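Local coordinates for coiled-coil and C2 domain-containing protein 1-like (Drosophila melanogaster, PDB 6EI6) that binds phosphatidylinositol monophosphates and regulates ESCRT-III in endosomal protein sorting, probably by keeping its core subunit Shrub from polymerising inappropriately, at residues A[107-112]-A[253-258]; A[213-218]-A[224-229]; A[40-45]-A[95-100]. All blocks are in the same frame, centred on the assembly; numbering follows the deposited sequence.

Interaction 1 of 3, residues A[107-112]-A[253-258]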
ATOM      1  N   ASN A 107       4.263   7.894  14.207  1.00 53.29           N
ATOM      2  CA  ASN A 107       3.270   8.955  14.168  1.00 54.94           C
ATOM      3  C   ASN A 107       2.210   8.600  13.141  1.00 54.78           C
ATOM      4  O   ASN A 107       2.000   9.348  12.181  1.00 53.39           O
ATOM      5  CB  ASN A 107       3.921  10.298  13.868  1.00 54.12           C
ATOM      6  CG  ASN A 107       3.025  11.459  14.207  1.00 56.70           C
ATOM      7  OD1 ASN A 107       1.993  11.299  14.863  1.00 60.31           O
ATOM      8  ND2 ASN A 107       3.402  12.635  13.751  1.00 60.03           N
ATOM      9  N   ILE A 108       1.547   7.456  13.346  1.00 53.96           N
ATOM     10  CA  ILE A 108       0.795   6.818  12.265  1.00 59.06           C
ATOM     11  C   ILE A 108      -0.333   7.720  11.786  1.00 59.25           C
ATOM     12  O   ILE A 108      -0.632   7.779  10.584  1.00 58.74           O
ATOM     13  CB  ILE A 108       0.267   5.437  12.707  1.00 52.38           C
ATOM     14  CG1 ILE A 108       1.437   4.511  13.021  1.00 47.98           C
ATOM     15  CG2 ILE A 108      -0.633   4.815  11.620  1.00 41.60           C
ATOM     16  CD1 ILE A 108       1.141   3.559  14.152  1.00 50.30           C
ATOM     17  N   VAL A 109      -0.956   8.460  12.709  1.00 53.48           N
ATOM     18  CA  VAL A 109      -2.097   9.303  12.366  1.00 55.82           C
ATOM     19  C   VAL A 109      -1.721  10.493  11.479  1.00 55.31           C
ATOM     20  O   VAL A 109      -2.616  11.131  10.911  1.00 58.45           O
ATOM     21  CB  VAL A 109      -2.791   9.667  13.706  1.00 59.90           C
ATOM     22  CG1 VAL A 109      -3.532  10.996  13.671  1.00 60.62           C
ATOM     23  CG2 VAL A 109      -3.762   8.551  14.111  1.00 55.73           C
ATOM     24  N   HIS A 110      -0.423  10.754  11.262  1.00 52.53           N
ATOM     25  CA  HIS A 110       0.047  11.983  10.618  1.00 57.37           C
ATOM     26  C   HIS A 110       1.024  11.735   9.467  1.00 56.67           C
ATOM     27  O   HIS A 110       1.882  12.581   9.203  1.00 60.11           O
ATOM     28  CB  HIS A 110       0.718  12.915  11.640  1.00 55.44           C
ATOM     29  CG  HIS A 110      -0.232  13.561  12.601  1.00 61.36           C
ATOM     30  ND1 HIS A 110      -1.603  13.415  12.515  1.00 65.60           N
ATOM     31  CD2 HIS A 110      -0.008  14.351  13.675  1.00 58.35           C
ATOM     32  CE1 HIS A 110      -2.182  14.096  13.486  1.00 54.98           C
ATOM     33  NE2 HIS A 110      -1.235  14.668  14.207  1.00 61.69           N
ATOM     34  N   CYS A 111       0.961  10.599   8.775  1.00 58.73           N
ATOM     35  CA  CYS A 111       1.747  10.462   7.546  1.00 59.15           C
ATOM     36  C   CYS A 111       0.822  10.758   6.380  1.00 55.99           C
ATOM     37  O   CYS A 111      -0.344  10.376   6.405  1.00 57.94           O
ATOM     38  CB  CYS A 111       2.405   9.079   7.410  1.00 63.90           C
ATOM     39  SG  CYS A 111       1.392   7.579   7.451  1.00 60.94           S
ATOM     40  N   ASN A 112       1.301  11.505   5.396  1.00 58.02           N
ATOM     41  CA  ASN A 112       0.387  12.152   4.446  1.00 57.39           C
ATOM     42  C   ASN A 112      -0.595  13.058   5.198  1.00 57.00           C
ATOM     43  O   ASN A 112      -1.812  12.824   5.234  1.00 54.66           O
ATOM     44  CB  ASN A 112      -0.377  11.132   3.587  1.00 48.11           C
ATOM     45  CG  ASN A 112       0.524  10.124   2.928  1.00 49.03           C
ATOM     46  OD1 ASN A 112       1.693  10.394   2.689  1.00 49.34           O
ATOM     47  ND2 ASN A 112      -0.021   8.948   2.616  1.00 46.68           N
ATOM     48  N   ILE A 253      -6.205   2.216   7.205  1.00 38.58           N
ATOM     49  CA  ILE A 253      -7.526   1.874   7.719  1.00 40.23           C
ATOM     50  C   ILE A 253      -7.420   1.348   9.148  1.00 41.60           C
ATOM     51  O   ILE A 253      -8.178   1.751  10.038  1.00 41.41           O
ATOM     52  CB  ILE A 253      -8.216   0.850   6.793  1.00 42.07           C
ATOM     53  CG1 ILE A 253      -8.222   1.334   5.340  1.00 42.32           C
ATOM     54  CG2 ILE A 253      -9.637   0.592   7.248  1.00 37.38           C
ATOM     55  CD1 ILE A 253      -8.679   2.738   5.179  1.00 41.93           C
ATOM     56  N   LEU A 254      -6.491   0.426   9.381  1.00 42.09           N
ATOM     57  CA  LEU A 254      -6.296  -0.179  10.699  1.00 41.58           C
ATOM     58  C   LEU A 254      -5.263   0.568  11.531  1.00 41.03           C
ATOM     59  O   LEU A 254      -4.405  -0.047  12.181  1.00 41.18           O
ATOM     60  CB  LEU A 254      -5.903  -1.642  10.537  1.00 43.83           C
ATOM     61  CG  LEU A 254      -6.797  -2.449   9.600  1.00 43.43           C
ATOM     62  CD1 LEU A 254      -6.264  -3.892   9.462  1.00 37.58           C
ATOM     63  CD2 LEU A 254      -8.230  -2.397  10.116  1.00 33.86           C
ATOM     64  N   THR A 255      -5.315   1.900  11.500  1.00 39.97           N
ATOM     65  CA  THR A 255      -4.435   2.708  12.326  1.00 41.39           C
ATOM     66  C   THR A 255      -4.660   2.428  13.808  1.00 40.90           C
ATOM     67  O   THR A 255      -3.704   2.391  14.591  1.00 39.85           O
ATOM     68  CB  THR A 255      -4.654   4.185  12.017  1.00 44.25           C
ATOM     69  OG1 THR A 255      -3.931   4.544  10.827  1.00 46.09           O
ATOM     70  CG2 THR A 255      -4.196   5.055  13.189  1.00 46.88           C
ATOM     71  N   LYS A 256      -5.909   2.181  14.199  1.00 40.68           N
ATOM     72  CA  LYS A 256      -6.233   2.083  15.617  1.00 44.52           C
ATOM     73  C   LYS A 256      -5.509   0.913  16.253  1.00 46.78           C
ATOM     74  O   LYS A 256      -4.856   1.071  17.295  1.00 50.06           O
ATOM     75  CB  LYS A 256      -7.740   1.952  15.818  1.00 48.73           C
ATOM     76  CG  LYS A 256      -8.164   1.929  17.273  1.00 62.33           C
ATOM     77  CD  LYS A 256      -9.690   1.959  17.431  1.00 68.51           C
ATOM     78  CE  LYS A 256     -10.088   2.209  18.897  1.00 73.52           C
ATOM     79  NZ  LYS A 256     -11.208   3.207  19.075  1.00 74.77           N
ATOM     80  N   GLN A 257      -5.593  -0.273  15.633  1.00 41.09           N
ATOM     81  CA  GLN A 257      -4.901  -1.423  16.192  1.00 41.61           C
ATOM     82  C   GLN A 257      -3.393  -1.383  15.965  1.00 40.85           C
ATOM     83  O   GLN A 257      -2.656  -2.013  16.727  1.00 39.47           O
ATOM     84  CB  GLN A 257      -5.473  -2.733  15.655  1.00 44.06           C
ATOM     85  CG  GLN A 257      -5.561  -2.885  14.182  1.00 50.85           C
ATOM     86  CD  GLN A 257      -6.541  -3.996  13.820  1.00 55.95           C
ATOM     87  OE1 GLN A 257      -7.700  -3.722  13.490  1.00 62.91           O
ATOM     88  NE2 GLN A 257      -6.088  -5.262  13.904  1.00 51.53           N
ATOM     89  N   MET A 258      -2.915  -0.646  14.966  1.00 39.34           N
ATOM     90  CA  MET A 258      -1.473  -0.444  14.855  1.00 42.50           C
ATOM     91  C   MET A 258      -0.957   0.363  16.034  1.00 39.43           C
ATOM     92  O   MET A 258       0.127   0.087  16.558  1.00 40.56           O
ATOM     93  CB  MET A 258      -1.128   0.243  13.529  1.00 38.73           C
ATOM     94  CG  MET A 258      -1.234  -0.695  12.298  1.00 42.51           C
ATOM     95  SD  MET A 258      -1.124   0.142  10.699  1.00 43.48           S
ATOM     96  CE  MET A 258       0.560   0.774  10.770  1.00 32.33           C
TER

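Interaction 2 of 3, residues A[213-218]-A[224-229]. With SO4 (sulfate ion), chain C.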
ATOM      1  N   VAL A 213      -5.829  -2.047 -15.835  1.00 46.40           N
ATOM      2  CA  VAL A 213      -5.017  -2.262 -14.642  1.00 45.55           C
ATOM      3  C   VAL A 213      -5.939  -2.242 -13.428  1.00 48.27           C
ATOM      4  O   VAL A 213      -6.713  -1.293 -13.253  1.00 51.09           O
ATOM      5  CB  VAL A 213      -3.930  -1.184 -14.499  1.00 45.92           C
ATOM      6  CG1 VAL A 213      -3.315  -1.261 -13.131  1.00 43.79           C
ATOM      7  CG2 VAL A 213      -2.873  -1.311 -15.596  1.00 44.50           C
ATOM      8  N   ASN A 214      -5.859  -3.273 -12.586  1.00 42.36           N
ATOM      9  CA  ASN A 214      -6.673  -3.360 -11.376  1.00 46.11           C
ATOM     10  C   ASN A 214      -5.768  -3.430 -10.154  1.00 47.41           C
ATOM     11  O   ASN A 214      -4.983  -4.371 -10.022  1.00 52.56           O
ATOM     12  CB  ASN A 214      -7.593  -4.579 -11.415  1.00 46.31           C
ATOM     13  CG  ASN A 214      -8.847  -4.317 -12.214  1.00 59.47           C
ATOM     14  OD1 ASN A 214      -9.682  -3.500 -11.811  1.00 61.89           O
ATOM     15  ND2 ASN A 214      -8.990  -4.995 -13.361  1.00 56.90           N
ATOM     16  N   VAL A 215      -5.892  -2.457  -9.253  1.00 43.04           N
ATOM     17  CA  VAL A 215      -5.026  -2.355  -8.078  1.00 45.43           C
ATOM     18  C   VAL A 215      -5.845  -2.586  -6.809  1.00 41.01           C
ATOM     19  O   VAL A 215      -6.765  -1.815  -6.503  1.00 39.41           O
ATOM     20  CB  VAL A 215      -4.319  -0.998  -8.035  1.00 48.47           C
ATOM     21  CG1 VAL A 215      -3.450  -0.904  -6.793  1.00 43.73           C
ATOM     22  CG2 VAL A 215      -3.514  -0.813  -9.317  1.00 42.62           C
ATOM     23  N   LYS A 216      -5.519  -3.652  -6.078  1.00 43.04           N
ATOM     24  CA  LYS A 216      -6.206  -3.963  -4.825  1.00 43.35           C
ATOM     25  C   LYS A 216      -5.919  -2.898  -3.766  1.00 44.06           C
ATOM     26  O   LYS A 216      -4.788  -2.419  -3.629  1.00 42.24           O
ATOM     27  CB  LYS A 216      -5.769  -5.331  -4.297  1.00 41.88           C
ATOM     28  CG  LYS A 216      -6.184  -6.488  -5.154  1.00 41.39           C
ATOM     29  CD  LYS A 216      -7.688  -6.497  -5.312  1.00 47.65           C
ATOM     30  CE  LYS A 216      -8.218  -7.900  -5.195  1.00 52.71           C
ATOM     31  NZ  LYS A 216      -9.704  -7.874  -5.259  1.00 65.31           N
ATOM     32  N   LEU A 217      -6.942  -2.547  -2.994  1.00 40.62           N
ATOM     33  CA  LEU A 217      -6.789  -1.505  -1.989  1.00 47.09           C
ATOM     34  C   LEU A 217      -6.205  -2.011  -0.667  1.00 44.58           C
ATOM     35  O   LEU A 217      -5.795  -1.192   0.167  1.00 39.08           O
ATOM     36  CB  LEU A 217      -8.150  -0.833  -1.745  1.00 43.79           C
ATOM     37  CG  LEU A 217      -8.594   0.153  -2.830  1.00 43.13           C
ATOM     38  CD1 LEU A 217     -10.038   0.574  -2.641  1.00 43.36           C
ATOM     39  CD2 LEU A 217      -7.670   1.374  -2.857  1.00 37.84           C
ATOM     40  N   GLN A 218      -6.125  -3.327  -0.469  1.00 42.31           N
ATOM     41  CA  GLN A 218      -5.882  -3.848   0.871  1.00 45.47           C
ATOM     42  C   GLN A 218      -4.535  -3.461   1.489  1.00 41.72           C
ATOM     43  O   GLN A 218      -4.491  -3.361   2.725  1.00 40.62           O
ATOM     44  CB  GLN A 218      -6.090  -5.375   0.876  1.00 46.46           C
ATOM     45  CG  GLN A 218      -4.839  -6.195   0.704  1.00 54.19           C
ATOM     46  CD  GLN A 218      -4.089  -6.424   2.000  1.00 54.94           C
ATOM     47  OE1 GLN A 218      -4.704  -6.601   3.055  1.00 56.63           O
ATOM     48  NE2 GLN A 218      -2.752  -6.402   1.929  1.00 49.67           N
ATOM     49  N   CYS A 224       0.082   3.550   4.160  1.00 35.88           N
ATOM     50  CA  CYS A 224      -0.633   4.778   3.894  1.00 46.41           C
ATOM     51  C   CYS A 224      -0.497   5.223   2.448  1.00 46.22           C
ATOM     52  O   CYS A 224      -1.076   6.259   2.075  1.00 46.03           O
ATOM     53  CB  CYS A 224      -0.166   5.872   4.855  1.00 47.82           C
ATOM     54  SG  CYS A 224       1.582   5.961   4.872  1.00 67.21           S
ATOM     55  N   GLU A 225       0.235   4.471   1.624  1.00 39.37           N
ATOM     56  CA  GLU A 225       0.167   4.680   0.191  1.00 39.98           C
ATOM     57  C   GLU A 225       0.566   3.416  -0.549  1.00 44.56           C
ATOM     58  O   GLU A 225       1.359   2.604  -0.061  1.00 43.13           O
ATOM     59  CB  GLU A 225       1.029   5.864  -0.260  1.00 35.89           C
ATOM     60  CG  GLU A 225       2.507   5.703  -0.117  1.00 41.33           C
ATOM     61  CD  GLU A 225       3.024   6.232   1.216  1.00 52.00           C
ATOM     62  OE1 GLU A 225       2.566   7.312   1.675  1.00 53.21           O
ATOM     63  OE2 GLU A 225       3.875   5.545   1.818  1.00 54.37           O
ATOM     64  N   ILE A 226      -0.021   3.254  -1.737  1.00 46.00           N
ATOM     65  CA  ILE A 226       0.417   2.292  -2.744  1.00 38.43           C
ATOM     66  C   ILE A 226       1.072   3.078  -3.872  1.00 40.58           C
ATOM     67  O   ILE A 226       0.552   4.117  -4.293  1.00 44.08           O
ATOM     68  CB  ILE A 226      -0.761   1.456  -3.259  1.00 38.19           C
ATOM     69  CG1 ILE A 226      -1.374   0.648  -2.118  1.00 35.33           C
ATOM     70  CG2 ILE A 226      -0.326   0.563  -4.418  1.00 37.83           C
ATOM     71  CD1 ILE A 226      -2.765   0.094  -2.418  1.00 34.82           C
ATOM     72  N   HIS A 227       2.233   2.626  -4.326  1.00 41.73           N
ATOM     73  CA  HIS A 227       2.894   3.270  -5.457  1.00 43.13           C
ATOM     74  C   HIS A 227       3.681   2.218  -6.229  1.00 46.36           C
ATOM     75  O   HIS A 227       4.704   1.719  -5.756  1.00 46.99           O
ATOM     76  CB  HIS A 227       3.794   4.405  -5.001  1.00 45.44           C
ATOM     77  CG  HIS A 227       4.647   4.970  -6.096  1.00 51.87           C
ATOM     78  ND1 HIS A 227       5.862   5.577  -5.857  1.00 55.77           N
ATOM     79  CD2 HIS A 227       4.467   5.006  -7.440  1.00 50.85           C
ATOM     80  CE1 HIS A 227       6.389   5.973  -7.004  1.00 55.80           C
ATOM     81  NE2 HIS A 227       5.563   5.634  -7.980  1.00 52.84           N
ATOM     82  N   ASP A 228       3.214   1.887  -7.421  1.00 47.46           N
ATOM     83  CA  ASP A 228       3.870   0.876  -8.232  1.00 46.44           C
ATOM     84  C   ASP A 228       3.564   1.169  -9.695  1.00 51.57           C
ATOM     85  O   ASP A 228       2.906   2.159 -10.030  1.00 51.35           O
ATOM     86  CB  ASP A 228       3.413  -0.520  -7.816  1.00 45.40           C
ATOM     87  CG  ASP A 228       4.557  -1.508  -7.758  1.00 49.06           C
ATOM     88  OD1 ASP A 228       5.589  -1.228  -8.394  1.00 47.19           O
ATOM     89  OD2 ASP A 228       4.435  -2.551  -7.074  1.00 48.46           O
ATOM     90  N   THR A 229       4.068   0.304 -10.568  1.00 50.98           N
ATOM     91  CA  THR A 229       3.788   0.329 -11.992  1.00 49.49           C
ATOM     92  C   THR A 229       3.247  -1.044 -12.373  1.00 51.86           C
ATOM     93  O   THR A 229       3.761  -2.068 -11.905  1.00 52.35           O
ATOM     94  CB  THR A 229       5.044   0.651 -12.784  1.00 46.62           C
ATOM     95  OG1 THR A 229       5.956  -0.426 -12.619  1.00 55.72           O
ATOM     96  CG2 THR A 229       5.706   1.894 -12.270  1.00 45.58           C
TER
HETATM   97  S   SO4 C 901     -12.602  -5.759  -7.437  1.00 87.64           S
HETATM   98  O1  SO4 C 901     -13.117  -4.435  -7.047  1.00 74.54           O
HETATM   99  O2  SO4 C 901     -13.258  -6.825  -6.660  1.00 74.90           O
HETATM  100  O3  SO4 C 901     -11.146  -5.799  -7.206  1.00 70.10           O
HETATM  101  O4  SO4 C 901     -12.904  -5.979  -8.857  1.00 94.68           O

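Interaction 3 of 3, residues A[40-45]-A[95-100]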
ATOM      1  N   VAL A  40       5.873 -18.795  20.557  1.00 34.46           N
ATOM      2  CA  VAL A  40       5.418 -18.502  19.207  1.00 31.18           C
ATOM      3  C   VAL A  40       4.895 -17.071  19.122  1.00 33.27           C
ATOM      4  O   VAL A  40       5.207 -16.339  18.178  1.00 35.95           O
ATOM      5  CB  VAL A  40       4.365 -19.546  18.790  1.00 38.34           C
ATOM      6  CG1 VAL A  40       3.486 -19.041  17.656  1.00 30.45           C
ATOM      7  CG2 VAL A  40       5.043 -20.839  18.399  1.00 30.41           C
ATOM      8  N   ARG A  41       4.108 -16.645  20.112  1.00 32.92           N
ATOM      9  CA  ARG A  41       3.562 -15.286  20.124  1.00 33.03           C
ATOM     10  C   ARG A  41       4.645 -14.218  20.301  1.00 33.99           C
ATOM     11  O   ARG A  41       4.550 -13.127  19.719  1.00 33.39           O
ATOM     12  CB  ARG A  41       2.511 -15.166  21.225  1.00 31.40           C
ATOM     13  CG  ARG A  41       1.302 -16.075  21.013  1.00 33.98           C
ATOM     14  CD  ARG A  41       0.433 -15.589  19.839  1.00 36.62           C
ATOM     15  NE  ARG A  41      -0.705 -16.480  19.569  1.00 45.15           N
ATOM     16  CZ  ARG A  41      -1.846 -16.103  18.985  1.00 38.77           C
ATOM     17  NH1 ARG A  41      -2.047 -14.852  18.594  1.00 35.41           N
ATOM     18  NH2 ARG A  41      -2.801 -16.985  18.810  1.00 48.10           N
ATOM     19  N   MET A  42       5.666 -14.500  21.109  1.00 30.46           N
ATOM     20  CA  MET A  42       6.816 -13.607  21.190  1.00 33.61           C
ATOM     21  C   MET A  42       7.389 -13.350  19.804  1.00 33.44           C
ATOM     22  O   MET A  42       7.637 -12.203  19.407  1.00 32.16           O
ATOM     23  CB  MET A  42       7.883 -14.216  22.106  1.00 27.86           C
ATOM     24  CG  MET A  42       7.567 -14.130  23.581  1.00 26.25           C
ATOM     25  SD  MET A  42       8.662 -15.163  24.586  1.00 35.57           S
ATOM     26  CE  MET A  42      10.257 -14.330  24.301  1.00 28.84           C
ATOM     27  N   GLU A  43       7.610 -14.418  19.050  1.00 36.00           N
ATOM     28  CA  GLU A  43       8.189 -14.272  17.725  1.00 36.58           C
ATOM     29  C   GLU A  43       7.226 -13.558  16.771  1.00 34.29           C
ATOM     30  O   GLU A  43       7.634 -12.662  16.018  1.00 35.93           O
ATOM     31  CB  GLU A  43       8.578 -15.651  17.214  1.00 36.25           C
ATOM     32  CG  GLU A  43       9.370 -15.605  15.955  1.00 49.17           C
ATOM     33  CD  GLU A  43      10.048 -16.912  15.664  1.00 56.37           C
ATOM     34  OE1 GLU A  43      10.251 -17.705  16.634  1.00 52.08           O
ATOM     35  OE2 GLU A  43      10.360 -17.127  14.467  1.00 60.03           O
ATOM     36  N   GLU A  44       5.943 -13.922  16.803  1.00 33.09           N
ATOM     37  CA  GLU A  44       4.939 -13.219  16.003  1.00 37.54           C
ATOM     38  C   GLU A  44       4.916 -11.732  16.320  1.00 35.61           C
ATOM     39  O   GLU A  44       4.871 -10.889  15.409  1.00 33.50           O
ATOM     40  CB  GLU A  44       3.556 -13.815  16.256  1.00 36.23           C
ATOM     41  CG  GLU A  44       3.405 -15.182  15.679  1.00 44.91           C
ATOM     42  CD  GLU A  44       3.061 -15.112  14.196  1.00 63.17           C
ATOM     43  OE1 GLU A  44       2.379 -14.123  13.776  1.00 64.62           O
ATOM     44  OE2 GLU A  44       3.498 -16.021  13.446  1.00 64.56           O
ATOM     45  N   GLN A  45       4.905 -11.397  17.621  1.00 28.92           N
ATOM     46  CA  GLN A  45       4.842 -10.002  18.016  1.00 29.00           C
ATOM     47  C   GLN A  45       6.032  -9.232  17.468  1.00 31.75           C
ATOM     48  O   GLN A  45       5.871  -8.118  16.949  1.00 29.50           O
ATOM     49  CB  GLN A  45       4.780  -9.881  19.533  1.00 30.32           C
ATOM     50  CG  GLN A  45       4.807  -8.425  20.014  1.00 28.77           C
ATOM     51  CD  GLN A  45       3.470  -7.733  19.792  1.00 30.14           C
ATOM     52  OE1 GLN A  45       2.438  -8.383  19.800  1.00 29.23           O
ATOM     53  NE2 GLN A  45       3.489  -6.413  19.593  1.00 29.87           N
ATOM     54  N   PRO A  95      15.802 -21.621  27.880  1.00 49.45           N
ATOM     55  CA  PRO A  95      14.593 -20.867  28.209  1.00 49.71           C
ATOM     56  C   PRO A  95      14.400 -19.726  27.219  1.00 47.82           C
ATOM     57  O   PRO A  95      15.366 -19.181  26.675  1.00 45.58           O
ATOM     58  CB  PRO A  95      14.855 -20.358  29.637  1.00 44.51           C
ATOM     59  CG  PRO A  95      16.310 -20.597  29.897  1.00 53.59           C
ATOM     60  CD  PRO A  95      16.711 -21.747  29.033  1.00 47.31           C
ATOM     61  N   LEU A  96      13.133 -19.422  26.948  1.00 47.76           N
ATOM     62  CA  LEU A  96      12.781 -18.187  26.270  1.00 45.04           C
ATOM     63  C   LEU A  96      13.473 -17.015  26.973  1.00 42.49           C
ATOM     64  O   LEU A  96      13.626 -17.037  28.203  1.00 41.00           O
ATOM     65  CB  LEU A  96      11.255 -18.008  26.302  1.00 40.38           C
ATOM     66  CG  LEU A  96      10.333 -18.479  25.164  1.00 42.63           C
ATOM     67  CD1 LEU A  96      11.091 -18.993  23.971  1.00 37.32           C
ATOM     68  CD2 LEU A  96       9.324 -19.534  25.678  1.00 36.79           C
ATOM     69  N   PRO A  97      13.926 -15.998  26.240  1.00 39.28           N
ATOM     70  CA  PRO A  97      14.447 -14.798  26.914  1.00 36.00           C
ATOM     71  C   PRO A  97      13.356 -14.072  27.691  1.00 33.82           C
ATOM     72  O   PRO A  97      12.195 -14.017  27.276  1.00 40.49           O
ATOM     73  CB  PRO A  97      14.985 -13.940  25.759  1.00 33.35           C
ATOM     74  CG  PRO A  97      15.261 -14.908  24.651  1.00 39.17           C
ATOM     75  CD  PRO A  97      14.206 -16.000  24.797  1.00 39.16           C
ATOM     76  N   LYS A  98      13.738 -13.548  28.848  1.00 32.08           N
ATOM     77  CA  LYS A  98      12.905 -12.600  29.571  1.00 32.38           C
ATOM     78  C   LYS A  98      12.612 -11.370  28.718  1.00 33.51           C
ATOM     79  O   LYS A  98      13.436 -10.921  27.922  1.00 38.44           O
ATOM     80  CB  LYS A  98      13.607 -12.174  30.859  1.00 29.90           C
ATOM     81  CG  LYS A  98      13.830 -13.328  31.834  1.00 39.99           C
ATOM     82  CD  LYS A  98      13.722 -12.839  33.282  1.00 37.68           C
ATOM     83  CE  LYS A  98      12.636 -11.775  33.409  1.00 39.75           C
ATOM     84  NZ  LYS A  98      12.663 -11.179  34.774  1.00 43.00           N
ATOM     85  N   PHE A  99      11.440 -10.790  28.912  1.00 33.19           N
ATOM     86  CA  PHE A  99      11.100  -9.610  28.142  1.00 30.93           C
ATOM     87  C   PHE A  99      10.180  -8.729  28.969  1.00 28.15           C
ATOM     88  O   PHE A  99       9.720  -9.103  30.046  1.00 29.55           O
ATOM     89  CB  PHE A  99      10.431  -9.996  26.814  1.00 29.92           C
ATOM     90  CG  PHE A  99       9.145 -10.730  26.998  1.00 27.74           C
ATOM     91  CD1 PHE A  99       7.946 -10.041  27.124  1.00 28.15           C
ATOM     92  CD2 PHE A  99       9.135 -12.114  27.101  1.00 29.43           C
ATOM     93  CE1 PHE A  99       6.759 -10.726  27.321  1.00 34.72           C
ATOM     94  CE2 PHE A  99       7.941 -12.812  27.287  1.00 29.97           C
ATOM     95  CZ  PHE A  99       6.754 -12.124  27.398  1.00 31.18           C
ATOM     96  N   HIS A 100       9.873  -7.567  28.418  1.00 27.70           N
ATOM     97  CA  HIS A 100       9.011  -6.606  29.080  1.00 34.82           C
ATOM     98  C   HIS A 100       8.439  -5.750  27.973  1.00 31.61           C
ATOM     99  O   HIS A 100       8.774  -5.937  26.809  1.00 31.92           O
ATOM    100  CB  HIS A 100       9.779  -5.766  30.102  1.00 31.51           C
ATOM    101  CG  HIS A 100      10.868  -4.946  29.483  1.00 37.37           C
ATOM    102  ND1 HIS A 100      12.094  -5.479  29.140  1.00 33.34           N
ATOM    103  CD2 HIS A 100      10.897  -3.646  29.094  1.00 36.51           C
ATOM    104  CE1 HIS A 100      12.838  -4.538  28.582  1.00 37.63           C
ATOM    105  NE2 HIS A 100      12.135  -3.418  28.539  1.00 36.45           N
TER

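Interaction 1 of 3, residues A[107-112]-A[253-258]
Ile-108 and Thr-255 carry the tight part of this contact, their side chains sliding past each other in opposite directions. The branch methyl CG2 of Ile-108 comes to 3.4 Å from OG1 of Thr-255 and to 3.9 Å from CG2 of Thr-255, so it rests against both arms of the threonine. That hydroxyl is hydrogen-bonded to the carbonyl of Pro-252 just before the helix, which satisfies this buried polar atom. A threonine suits the spot, since OG1 serves the turn while CG2, anti to the backbone N, faces Val-109; the two side chains cross at about a right angle, CG2 of Val-109 lying 3.6 Å from CG2 of Thr-255. The packing joins a short 3-10 turn, in the loop leading into strand 119-128 of the C2 sandwich, to the first turn of helix 255-263, for which Leu-254 is the N-cap; Met-52 of helix 34-62 also touches Ile-108. Further along the helix the fit slackens: CD1 of Ile-108 lies 4.1 Å from CB of Met-258, and no hydrogen bond spans the two segments. On the solvent side, Lys-256 points away from the turn, and the exposed His-110 turns back to its own segment, where ND1 donates to the O of Val-109.

Interaction 2 of 3, residues A[213-218]-A[224-229]
Val-215 and Ile-226 face each other from two different sheets, their side chains running past one another in opposite senses. CG1 of Val-215 meets CG2 of Ile-226 at 4.2 Å, an ordinary methyl-to-methyl distance. In each residue the methyl that touches lies anti to the backbone N (chi1 of Val-215 is 179°), while the longer arm of Ile-226 takes the other course: its CG1 stands anti to the carbonyl carbon and its extended chain carries CD1 to the end of strand 208-216. There CD1 of Ile-226 lies 3.4 Å from the carbonyl O of Lys-216. The same CD1 of Ile-226 is more loosely placed, at 4.2 Å, against the O of Leu-217. A branched residue suits this place, since its two arms reach a side chain and a backbone at once. Ile-247 on strand 241-249 touches both Val-215 and Leu-217 and continues the apolar layer. Strands 208-216 and 225-233 are edge strands of the two four-stranded antiparallel sheets, and the contact is a piece of the hydrophobic core of the C2 beta-sandwich.

Lys-216 leads the other way. Bent at chi2 and chi3, its chain carries NZ outward to the carbonyl of Arg-190 and to a sulfate, probably from the crystallisation liquor, whose O3 accepts from NZ at 3.2 Å; His-191 and Gly-192 bind the same ion. With no hydrogen bond between the segments, the two sheets are held together here by apolar packing, and the lysine's charge, kept at the surface, is probably eased by the sulfate and the Arg-190 carbonyl.

Interaction 3 of 3, residues A[40-45]-A[95-100]
With CG of Met-42 anti to its carbonyl carbon (chi1 -75°) and the chain extended through chi2, the sulfur is carried straight out from helix 34-62 before a bend at chi3 turns the terminal methyl in toward Pro-97. Phe-99 comes to meet it with CG held between the backbone N and the carbonyl carbon (chi1 62°). SD of Met-42 lies 3.7 Å from CE2 of Phe-99 and 4.6 Å from the centroid of that ring, at a slant 54° off the ring normal. From the loop side, CG of Leu-96 approaches the same SD at 3.8 Å. The methyl CE of Met-42 is 3.6 Å from the O of Pro-97 and 3.7 Å from CD2 of Phe-99. A long, flexible, unbranched side chain is well suited to threading among three such different shapes, and Val-86 of helix 66-91 also touches it. Replacing Met-42 by an alanine would remove the sulfur and methyl and would probably open a gap among Leu-96, Pro-97 and Phe-99, leaving the phenyl ring less firmly held. Leu-266 and Leu-268 of the partner strand also touch Phe-99. The Met-42 and Phe-99 pair is a Met-aromatic contact, part of the packing of the two-stranded sheet 99-102/265-268 and its leading loop against the hairpin of helices 34-62 and 66-91.

From the N terminus, helix 34-62 comes first, and interaction 3 closes the earliest loop by bringing residues 95-100 back to it after the chain has passed down and up the helical hairpin. Interaction 1 opens only after that loop has shut, so the two stand in series; its loop is much the longer, taking in all the strands of the C2 sandwich before the C-terminal helix 255-263 is tied to the loop leading into the sandwich. Nested inside it, interaction 2 closes a short connection between the sandwich's two sheets. Interactions 1 and 2 touch where Asn-112 meets Cys-224 and probably hydrogen-bonds to Glu-225, whereas interaction 3 lies about 25 Å from interaction 1, centre to centre.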